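Side-chain contacts in restriction endonuclease S subunits (Thermoanaerobacter tengcongensis, PDB 3OKG), which probably recognises the DNA target as the specificity subunit of a type I restriction-modification methyltransferase built from M and S polypeptides: residues 192-195 with 196-200; 207-210 with 211-215; 328-331 with 332-336; 372-375 with 376-380. All coordinates share one frame; numbering follows the deposited sequence.

Contact 1 (192-195 with 196-200); sequences REVR and RLRAE
Arg196 reaches back along its own helix toward Arg192, one turn earlier, and its side chain can be followed atom by atom. CB starts 3.6 Å from Glu193 O. CG, 3.7 Å from Arg192 O, then carries the chain past that carbonyl, with CD and NE a little further off. CG sits anti to the carbonyl carbon (chi1 -81°) and the chain is extended from there to NE, which brings the guanidinium level with the preceding turn. There one face of it lies against Arg192 CB, displaced toward the rim of the group, with NH2 3.9 Å from that carbon. The two like charges keep some distance, Arg192 NE being 4.7 Å from Arg196 NH2, and a long, weak ion pair from NH1 to Glu189 may ease them.

Two residues on, Val194 CG1 rests 3.6 Å from Arg198 NH2, because the arginine chain is folded back at chi2 and chi3; Val194 O lies over one face of the Arg198 guanidinium, toward its rim. That NH2 also makes a long, weak ion pair with Glu395.

Both segments lie on the surface of helix 174-216 in a predicted coiled coil, consistent with their neighbours: Arg195 forms a salt bridge with Glu395 and touches Leu396 on helix 392-407, while Arg198 packs on Leu385 and Ala388 of helix 365-388.

Contact 2 (207-210 with 211-215); sequences LLMQ and TALAE
Thr211 and Leu207 are joined by two hydrogen bonds, both to Leu207 O. The backbone N of Thr211 gives the ordinary helix bond at 2.8 Å, and its OG1 donates a second at 3.0 Å from above the carbonyl plane, 41° out of it. The first torsion accounts for this: with OG1 beside the backbone N (chi1 -66°), the hydroxyl faces the preceding turn and is held there. The rest of the polar ladder is regular backbone bonding, such as Leu213 N to Met209 O at 2.9 Å.

In van der Waals contact, a methyl lies beside the bonded hydroxyl, Leu207 CD2 being 3.5 Å from Thr211 OG1. The apolar pair is Met209 with Leu213: the bent methionine puts CG 3.9 Å from Leu213 CD1, and SD is 4.0 Å from both CG and CD1 of that leucine.

Leu213 faces Tyr329 and Tyr333 of helix 324-333, while Met209 meets Ile378, and Ala212 meets Tyr374, on helix 365-388. One side is thus turned to other helices and the side with Leu207, Gln210 and Thr211 is exposed, which suits the antiparallel helix pair that spans type I specificity subunits between their two target-recognition domains.

Contact 3 (328-331 with 332-336); sequences LYYL and HYLEP
Leu334 sets its branch point, CG, over the ring face of Tyr330, one helical turn back. This CG stands above the middle of the ring in a CH-pi contact, 4.1 Å from the centroid and only 10° off the ring normal, and CD1 leans over the hydroxyl-bearing half, 3.5 Å from Tyr330 CE2. Both torsions serve this meeting: the tyrosine CG is anti to its backbone N (chi1 -170°), which swings the ring forward along the helix, while CG of the leucine is beside its own N, which turns the branch back. Tyr333 touches the same ring more lightly and obliquely, its CD2 4.5 Å from Tyr330 CD1, and presents an edge to Tyr330 O.

The backbone bends here as helix 324-333 ends. Leu334 N still bonds Tyr330 O at 2.9 Å, though at a poorly straight 141°, and adds a weak bond to Leu331 O.

Beyond these segments Tyr330 packs edge-to-face with Phe217, and its OH is hydrogen-bonded to Phe359 O. Replacing it with an alanine would probably leave Leu334 without the face it rests on, and Phe359 O without this donor.

The chemistry is thus divided within one buried tyrosine: its aromatic face takes up an aliphatic branch, while its hydroxyl finds a backbone acceptor at strand 359-362, tying the helix end to that strand.

Contact 4 (372-375 with 376-380); sequences VAYL and DQIQQ
Asp376 sits across from Val372, its carboxylate laid beside the carbonyl of the preceding turn. Val372 O is well served by the backbone, taking Asp376 N at 2.8 Å. Both carboxylate oxygens also lie 3.4 Å from it, acceptor facing acceptor, and Val372 CG1 touches OD2 at 3.5 Å. OD1 finds its partner outside the two segments, in a hydrogen bond with the hydroxyl of Tyr329 on helix 324-333. With CG beside the backbone N (chi1 -80°), the carboxylate is turned back over the preceding turn, which brings Asp376 CG to 3.1 Å from Val372 O. A leucine in its place would probably leave the Tyr329 hydroxyl without its carboxylate partner and set that ring freer to shift.

Elsewhere the bonding is uneven. Gln379 N reaches Leu375 O at 2.8 Å, a short and straight bond. Tyr374 O fares less well: Ile378 N is 3.4 Å away and Gln377 N makes only a bent approach, so both bonds to it are weak, and the main bond of Gln377 N goes to Ala373 O instead.

At this stretched turn Ile378 CD1 presses against the phenol end of Tyr374, 3.3 Å from CZ, a tight fit that meets the ring obliquely.

Tyr374 and Ile378 look toward helix 174-216, while Val372, Leu375 and Asp376 look toward helix 324-333. Helix 365-388 thereby contributes to the predicted coiled coil and also forms a wall of the second recognition domain, an arrangement in keeping with type I specificity subunits.

The contacts follow one another along the chain in numbered order. Contacts 1 and 2 share helix 174-216, their centres about 23 Å apart, with contact 1 nearer the middle of the molecule. Contact 4 lies on helix 365-388, which runs antiparallel to it, and Met209 CE of contact 2 comes 3.2 Å from Gln379 N there. Contact 3, at the break between helices 324-333 and 335-338, touches both contact 2 and contact 4. Contacts 2, 3 and 4 therefore form one cluster, centres about 11 to 15 Å apart, which probably fixes the second recognition domain on the long antiparallel helices separating the two domains, as in type I specificity subunits. Contact 1 stands apart on the rod.

Contact 1 (192-195 with 196-200)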
loop_
_atom_site.group_PDB
_atom_site.type_symbol
_atom_site.label_atom_id
_atom_site.label_comp_id
_atom_site.label_asym_id
_atom_site.label_seq_id
_atom_site.Cartn_x
_atom_site.Cartn_y
_atom_site.Cartn_z
ATOM N N ARG A 192 -5.550 5.818 -11.798
ATOM C CA ARG A 192 -4.416 5.039 -12.334
ATOM C C ARG A 192 -3.280 5.948 -12.803
ATOM O O ARG A 192 -2.095 5.668 -12.557
ATOM C CB ARG A 192 -4.849 4.164 -13.516
ATOM C CG ARG A 192 -6.170 3.429 -13.325
ATOM C CD ARG A 192 -6.094 2.414 -12.185
ATOM N NE ARG A 192 -5.798 1.060 -12.666
ATOM C CZ ARG A 192 -4.770 0.329 -12.251
ATOM N NH1 ARG A 192 -3.943 0.818 -11.333
ATOM N NH2 ARG A 192 -4.570 -0.891 -12.736
ATOM N N GLU A 193 -3.637 7.025 -13.498
ATOM C CA GLU A 193 -2.631 7.949 -14.035
ATOM C C GLU A 193 -1.774 8.489 -12.898
ATOM O O GLU A 193 -0.571 8.678 -13.036
ATOM C CB GLU A 193 -3.328 9.148 -14.643
ATOM C CG GLU A 193 -3.377 9.307 -16.126
ATOM C CD GLU A 193 -3.554 10.802 -16.496
ATOM O OE1 GLU A 193 -2.620 11.417 -17.086
ATOM O OE2 GLU A 193 -4.617 11.373 -16.156
ATOM N N VAL A 194 -2.430 8.831 -11.800
ATOM C CA VAL A 194 -1.731 9.411 -10.654
ATOM C C VAL A 194 -0.821 8.397 -9.986
ATOM O O VAL A 194 0.317 8.717 -9.607
ATOM C CB VAL A 194 -2.737 10.059 -9.667
ATOM C CG1 VAL A 194 -2.054 10.450 -8.338
ATOM C CG2 VAL A 194 -3.374 11.242 -10.318
ATOM N N ARG A 195 -1.293 7.156 -9.861
ATOM C CA ARG A 195 -0.447 6.095 -9.321
ATOM C C ARG A 195 0.828 5.921 -10.117
ATOM O O ARG A 195 1.903 5.803 -9.521
ATOM C CB ARG A 195 -1.196 4.748 -9.228
ATOM C CG ARG A 195 -2.510 4.858 -8.535
ATOM C CD ARG A 195 -3.104 3.490 -8.252
ATOM N NE ARG A 195 -2.544 2.954 -7.025
ATOM C CZ ARG A 195 -1.639 1.991 -6.989
ATOM N NH1 ARG A 195 -1.218 1.440 -8.122
ATOM N NH2 ARG A 195 -1.167 1.577 -5.824
ATOM N N ARG A 196 0.710 5.917 -11.451
ATOM C CA ARG A 196 1.869 5.781 -12.339
ATOM C C ARG A 196 2.817 6.946 -12.169
ATOM O O ARG A 196 4.036 6.777 -12.105
ATOM C CB ARG A 196 1.442 5.737 -13.807
ATOM C CG ARG A 196 0.968 4.390 -14.278
ATOM C CD ARG A 196 0.109 4.497 -15.560
ATOM N NE ARG A 196 -0.767 3.331 -15.572
ATOM C CZ ARG A 196 -1.958 3.263 -16.149
ATOM N NH1 ARG A 196 -2.458 4.308 -16.796
ATOM N NH2 ARG A 196 -2.654 2.137 -16.054
ATOM N N LEU A 197 2.247 8.139 -12.101
ATOM C CA LEU A 197 3.044 9.342 -11.930
ATOM C C LEU A 197 3.851 9.250 -10.627
ATOM O O LEU A 197 5.037 9.572 -10.602
ATOM C CB LEU A 197 2.112 10.552 -11.872
ATOM C CG LEU A 197 2.839 11.891 -11.930
ATOM C CD1 LEU A 197 3.624 12.039 -13.241
ATOM C CD2 LEU A 197 1.807 13.019 -11.742
ATOM N N ARG A 198 3.179 8.836 -9.557
ATOM C CA ARG A 198 3.810 8.700 -8.252
ATOM C C ARG A 198 4.984 7.741 -8.351
ATOM O O ARG A 198 6.089 8.049 -7.906
ATOM C CB ARG A 198 2.802 8.197 -7.218
ATOM C CG ARG A 198 3.306 8.248 -5.784
ATOM C CD ARG A 198 2.229 8.751 -4.837
ATOM N NE ARG A 198 0.905 8.250 -5.199
ATOM C CZ ARG A 198 -0.214 8.959 -5.100
ATOM N NH1 ARG A 198 -0.175 10.206 -4.650
ATOM N NH2 ARG A 198 -1.374 8.422 -5.451
ATOM N N ALA A 199 4.745 6.591 -8.970
ATOM C CA ALA A 199 5.794 5.603 -9.185
ATOM C C ALA A 199 7.002 6.221 -9.887
ATOM O O ALA A 199 8.145 5.937 -9.528
ATOM C CB ALA A 199 5.258 4.426 -9.988
ATOM N N GLU A 200 6.748 7.062 -10.885
ATOM C CA GLU A 200 7.824 7.697 -11.621
ATOM C C GLU A 200 8.561 8.666 -10.704
ATOM O O GLU A 200 9.798 8.721 -10.735
ATOM C CB GLU A 200 7.304 8.421 -12.866
ATOM C CG GLU A 200 6.855 7.481 -13.960
ATOM C CD GLU A 200 6.093 8.189 -15.066
ATOM O OE1 GLU A 200 5.958 9.431 -14.996
ATOM O OE2 GLU A 200 5.625 7.501 -16.001
#

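Contact 2 (207-210 with 211-215)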
loop_
_atom_site.group_PDB
_atom_site.type_symbol
_atom_site.label_atom_id
_atom_site.label_comp_id
_atom_site.label_asym_id
_atom_site.label_seq_id
_atom_site.Cartn_x
_atom_site.Cartn_y
_atom_site.Cartn_z
ATOM N N LEU A 207 16.726 8.686 -7.072
ATOM C CA LEU A 207 17.918 8.929 -7.869
ATOM C C LEU A 207 18.545 10.279 -7.507
ATOM O O LEU A 207 19.770 10.417 -7.378
ATOM C CB LEU A 207 17.558 8.877 -9.355
ATOM C CG LEU A 207 18.561 8.213 -10.292
ATOM C CD1 LEU A 207 17.898 7.883 -11.630
ATOM C CD2 LEU A 207 19.765 9.109 -10.477
ATOM N N LEU A 208 17.692 11.277 -7.340
ATOM C CA LEU A 208 18.123 12.584 -6.864
ATOM C C LEU A 208 18.899 12.509 -5.537
ATOM O O LEU A 208 19.936 13.163 -5.375
ATOM C CB LEU A 208 16.912 13.501 -6.696
ATOM C CG LEU A 208 17.217 14.900 -6.163
ATOM C CD1 LEU A 208 18.411 15.526 -6.896
ATOM C CD2 LEU A 208 15.996 15.790 -6.256
ATOM N N MET A 209 18.381 11.742 -4.586
ATOM C CA MET A 209 19.015 11.651 -3.268
ATOM C C MET A 209 20.395 11.025 -3.425
ATOM O O MET A 209 21.404 11.572 -2.960
ATOM C CB MET A 209 18.176 10.806 -2.321
ATOM C CG MET A 209 18.857 10.477 -1.001
ATOM S SD MET A 209 19.195 11.987 -0.061
ATOM C CE MET A 209 17.635 12.130 0.740
ATOM N N GLN A 210 20.420 9.880 -4.098
ATOM C CA GLN A 210 21.653 9.147 -4.360
ATOM C C GLN A 210 22.707 10.021 -5.069
ATOM O O GLN A 210 23.874 10.040 -4.674
ATOM C CB GLN A 210 21.324 7.869 -5.143
ATOM C CG GLN A 210 22.515 7.004 -5.511
ATOM C CD GLN A 210 22.098 5.713 -6.210
ATOM O OE1 GLN A 210 21.591 4.786 -5.572
ATOM N NE2 GLN A 210 22.315 5.649 -7.526
ATOM N N THR A 211 22.281 10.769 -6.084
ATOM C CA THR A 211 23.137 11.709 -6.803
ATOM C C THR A 211 23.651 12.840 -5.912
ATOM O O THR A 211 24.831 13.230 -5.984
ATOM C CB THR A 211 22.385 12.327 -8.015
ATOM O OG1 THR A 211 22.114 11.305 -8.981
ATOM C CG2 THR A 211 23.217 13.417 -8.661
ATOM N N ALA A 212 22.772 13.383 -5.080
ATOM C CA ALA A 212 23.170 14.465 -4.177
ATOM C C ALA A 212 24.223 13.990 -3.152
ATOM O O ALA A 212 25.167 14.705 -2.861
ATOM C CB ALA A 212 21.948 15.059 -3.458
ATOM N N LEU A 213 24.046 12.790 -2.612
ATOM C CA LEU A 213 24.960 12.287 -1.598
ATOM C C LEU A 213 26.326 12.031 -2.236
ATOM O O LEU A 213 27.357 12.386 -1.664
ATOM C CB LEU A 213 24.423 11.015 -0.957
ATOM C CG LEU A 213 23.142 11.155 -0.094
ATOM C CD1 LEU A 213 22.528 9.791 0.171
ATOM C CD2 LEU A 213 23.470 11.815 1.231
ATOM N N ALA A 214 26.323 11.416 -3.421
ATOM C CA ALA A 214 27.559 11.135 -4.176
ATOM C C ALA A 214 28.374 12.390 -4.462
ATOM O O ALA A 214 29.604 12.363 -4.503
ATOM C CB ALA A 214 27.242 10.411 -5.487
ATOM N N GLU A 215 27.690 13.498 -4.668
ATOM C CA GLU A 215 28.370 14.749 -4.956
ATOM C C GLU A 215 29.021 15.341 -3.706
ATOM O O GLU A 215 30.176 15.791 -3.741
ATOM C CB GLU A 215 27.361 15.723 -5.565
ATOM C CG GLU A 215 27.907 17.040 -5.970
ATOM C CD GLU A 215 27.020 17.689 -7.001
ATOM O OE1 GLU A 215 25.908 17.163 -7.219
ATOM O OE2 GLU A 215 27.431 18.709 -7.594
#

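Contact 3 (328-331 with 332-336)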
loop_
_atom_site.group_PDB
_atom_site.type_symbol
_atom_site.label_atom_id
_atom_site.label_comp_id
_atom_site.label_asym_id
_atom_site.label_seq_id
_atom_site.Cartn_x
_atom_site.Cartn_y
_atom_site.Cartn_z
ATOM N N LEU A 328 25.510 11.859 10.329
ATOM C CA LEU A 328 24.467 10.873 10.076
ATOM C C LEU A 328 24.277 10.583 8.587
ATOM O O LEU A 328 24.190 9.421 8.177
ATOM C CB LEU A 328 23.138 11.345 10.679
ATOM C CG LEU A 328 22.101 10.241 10.872
ATOM C CD1 LEU A 328 22.692 9.153 11.735
ATOM C CD2 LEU A 328 20.812 10.790 11.523
ATOM N N TYR A 329 24.165 11.626 7.776
ATOM C CA TYR A 329 24.046 11.416 6.333
ATOM C C TYR A 329 25.239 10.656 5.771
ATOM O O TYR A 329 25.095 9.802 4.895
ATOM C CB TYR A 329 23.921 12.737 5.597
ATOM C CG TYR A 329 22.491 13.198 5.468
ATOM C CD1 TYR A 329 22.071 14.378 6.069
ATOM C CD2 TYR A 329 21.559 12.439 4.761
ATOM C CE1 TYR A 329 20.753 14.812 5.962
ATOM C CE2 TYR A 329 20.232 12.856 4.654
ATOM C CZ TYR A 329 19.844 14.033 5.263
ATOM O OH TYR A 329 18.544 14.454 5.159
ATOM N N TYR A 330 26.429 10.981 6.269
ATOM C CA TYR A 330 27.650 10.344 5.749
ATOM C C TYR A 330 27.650 8.859 6.078
ATOM O O TYR A 330 27.888 8.029 5.209
ATOM C CB TYR A 330 28.881 11.004 6.358
ATOM C CG TYR A 330 30.187 10.586 5.701
ATOM C CD1 TYR A 330 30.390 10.768 4.349
ATOM C CD2 TYR A 330 31.220 10.029 6.458
ATOM C CE1 TYR A 330 31.589 10.396 3.745
ATOM C CE2 TYR A 330 32.414 9.655 5.868
ATOM C CZ TYR A 330 32.598 9.844 4.528
ATOM O OH TYR A 330 33.778 9.485 3.923
ATOM N N LEU A 331 27.349 8.530 7.332
ATOM C CA LEU A 331 27.308 7.138 7.772
ATOM C C LEU A 331 26.260 6.329 7.019
ATOM O O LEU A 331 26.476 5.158 6.709
ATOM C CB LEU A 331 27.030 7.043 9.276
ATOM C CG LEU A 331 28.096 7.588 10.230
ATOM C CD1 LEU A 331 27.559 7.548 11.655
ATOM C CD2 LEU A 331 29.434 6.845 10.129
ATOM N N HIS A 332 25.134 6.958 6.719
ATOM C CA HIS A 332 24.075 6.300 5.962
ATOM C C HIS A 332 24.564 6.022 4.551
ATOM O O HIS A 332 24.468 4.894 4.083
ATOM C CB HIS A 332 22.791 7.138 5.953
ATOM C CG HIS A 332 21.586 6.394 5.462
ATOM N ND1 HIS A 332 20.892 6.761 4.327
ATOM C CD2 HIS A 332 20.957 5.294 5.947
ATOM C CE1 HIS A 332 19.885 5.926 4.139
ATOM N NE2 HIS A 332 19.902 5.026 5.107
ATOM N N TYR A 333 25.102 7.048 3.890
ATOM C CA TYR A 333 25.707 6.903 2.571
ATOM C C TYR A 333 26.783 5.815 2.526
ATOM O O TYR A 333 26.932 5.136 1.520
ATOM C CB TYR A 333 26.279 8.246 2.109
ATOM C CG TYR A 333 27.152 8.196 0.878
ATOM C CD1 TYR A 333 26.630 7.848 -0.365
ATOM C CD2 TYR A 333 28.497 8.536 0.953
ATOM C CE1 TYR A 333 27.438 7.822 -1.498
ATOM C CE2 TYR A 333 29.308 8.509 -0.160
ATOM C CZ TYR A 333 28.785 8.153 -1.381
ATOM O OH TYR A 333 29.627 8.136 -2.480
ATOM N N LEU A 334 27.529 5.654 3.617
ATOM C CA LEU A 334 28.593 4.657 3.691
ATOM C C LEU A 334 28.100 3.274 4.111
ATOM O O LEU A 334 28.909 2.369 4.301
ATOM C CB LEU A 334 29.658 5.079 4.706
ATOM C CG LEU A 334 30.587 6.267 4.447
ATOM C CD1 LEU A 334 31.707 6.266 5.498
ATOM C CD2 LEU A 334 31.149 6.231 3.032
ATOM N N GLU A 335 26.795 3.101 4.286
ATOM C CA GLU A 335 26.305 1.853 4.877
ATOM C C GLU A 335 26.781 0.572 4.154
ATOM O O GLU A 335 27.214 -0.380 4.803
ATOM C CB GLU A 335 24.782 1.869 5.064
ATOM C CG GLU A 335 24.285 0.789 6.027
ATOM C CD GLU A 335 22.863 1.028 6.518
ATOM O OE1 GLU A 335 22.301 0.118 7.169
ATOM O OE2 GLU A 335 22.306 2.120 6.261
ATOM N N PRO A 336 26.705 0.545 2.814
ATOM C CA PRO A 336 27.189 -0.635 2.075
ATOM C C PRO A 336 28.648 -0.975 2.377
ATOM O O PRO A 336 28.975 -2.150 2.538
ATOM C CB PRO A 336 27.043 -0.224 0.612
ATOM C CG PRO A 336 25.973 0.829 0.611
ATOM C CD PRO A 336 26.080 1.547 1.929
#

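Contact 4 (372-375 with 376-380)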
loop_
_atom_site.group_PDB
_atom_site.type_symbol
_atom_site.label_atom_id
_atom_site.label_comp_id
_atom_site.label_asym_id
_atom_site.label_seq_id
_atom_site.Cartn_x
_atom_site.Cartn_y
_atom_site.Cartn_z
ATOM N N VAL A 372 22.872 20.117 4.671
ATOM C CA VAL A 372 21.914 19.274 5.416
ATOM C C VAL A 372 20.459 19.733 5.163
ATOM O O VAL A 372 19.544 18.920 5.020
ATOM C CB VAL A 372 22.214 19.232 6.948
ATOM C CG1 VAL A 372 21.023 18.730 7.738
ATOM C CG2 VAL A 372 23.409 18.298 7.245
ATOM N N ALA A 373 20.242 21.037 5.112
ATOM C CA ALA A 373 18.893 21.540 4.836
ATOM C C ALA A 373 18.399 21.045 3.460
ATOM O O ALA A 373 17.253 20.637 3.301
ATOM C CB ALA A 373 18.882 23.043 4.901
ATOM N N TYR A 374 19.286 21.053 2.475
ATOM C CA TYR A 374 18.944 20.564 1.145
ATOM C C TYR A 374 18.634 19.065 1.126
ATOM O O TYR A 374 17.627 18.648 0.568
ATOM C CB TYR A 374 20.044 20.901 0.142
ATOM C CG TYR A 374 19.880 20.206 -1.183
ATOM C CD1 TYR A 374 18.865 20.585 -2.068
ATOM C CD2 TYR A 374 20.734 19.183 -1.559
ATOM C CE1 TYR A 374 18.700 19.951 -3.295
ATOM C CE2 TYR A 374 20.587 18.542 -2.799
ATOM C CZ TYR A 374 19.568 18.933 -3.658
ATOM O OH TYR A 374 19.408 18.305 -4.878
ATOM N N LEU A 375 19.511 18.256 1.717
ATOM C CA LEU A 375 19.301 16.809 1.800
ATOM C C LEU A 375 18.037 16.454 2.583
ATOM O O LEU A 375 17.359 15.487 2.259
ATOM C CB LEU A 375 20.507 16.126 2.484
ATOM C CG LEU A 375 21.845 16.175 1.720
ATOM C CD1 LEU A 375 22.932 15.465 2.574
ATOM C CD2 LEU A 375 21.729 15.537 0.346
ATOM N N ASP A 376 17.767 17.199 3.649
ATOM C CA ASP A 376 16.583 16.949 4.457
ATOM C C ASP A 376 15.327 17.081 3.602
ATOM O O ASP A 376 14.390 16.297 3.759
ATOM C CB ASP A 376 16.495 17.944 5.615
ATOM C CG ASP A 376 17.391 17.568 6.779
ATOM O OD1 ASP A 376 17.948 16.445 6.790
ATOM O OD2 ASP A 376 17.521 18.410 7.687
ATOM N N GLN A 377 15.305 18.085 2.725
ATOM C CA GLN A 377 14.132 18.280 1.855
ATOM C C GLN A 377 13.904 17.041 0.972
ATOM O O GLN A 377 12.807 16.519 0.886
ATOM C CB GLN A 377 14.299 19.557 1.018
ATOM C CG GLN A 377 13.292 19.736 -0.099
ATOM C CD GLN A 377 12.198 20.751 0.230
ATOM O OE1 GLN A 377 11.908 21.031 1.401
ATOM N NE2 GLN A 377 11.586 21.311 -0.812
ATOM N N ILE A 378 14.958 16.556 0.324
ATOM C CA ILE A 378 14.855 15.365 -0.511
ATOM C C ILE A 378 14.482 14.121 0.299
ATOM O O ILE A 378 13.641 13.307 -0.110
ATOM C CB ILE A 378 16.187 15.073 -1.228
ATOM C CG1 ILE A 378 16.668 16.296 -2.013
ATOM C CG2 ILE A 378 16.048 13.855 -2.110
ATOM C CD1 ILE A 378 18.104 16.115 -2.592
ATOM N N GLN A 379 15.126 13.952 1.444
ATOM C CA GLN A 379 14.862 12.779 2.280
ATOM C C GLN A 379 13.395 12.743 2.697
ATOM O O GLN A 379 12.770 11.685 2.717
ATOM C CB GLN A 379 15.783 12.780 3.508
ATOM C CG GLN A 379 15.413 11.817 4.622
ATOM C CD GLN A 379 16.208 12.108 5.903
ATOM O OE1 GLN A 379 15.820 12.947 6.724
ATOM N NE2 GLN A 379 17.333 11.428 6.062
ATOM N N GLN A 380 12.838 13.903 3.013
ATOM C CA GLN A 380 11.431 13.944 3.401
ATOM C C GLN A 380 10.536 13.605 2.225
ATOM O O GLN A 380 9.455 13.038 2.399
ATOM C CB GLN A 380 11.058 15.318 3.955
ATOM C CG GLN A 380 11.697 15.620 5.290
ATOM C CD GLN A 380 11.747 17.105 5.568
ATOM O OE1 GLN A 380 11.163 17.905 4.830
ATOM N NE2 GLN A 380 12.454 17.488 6.635
#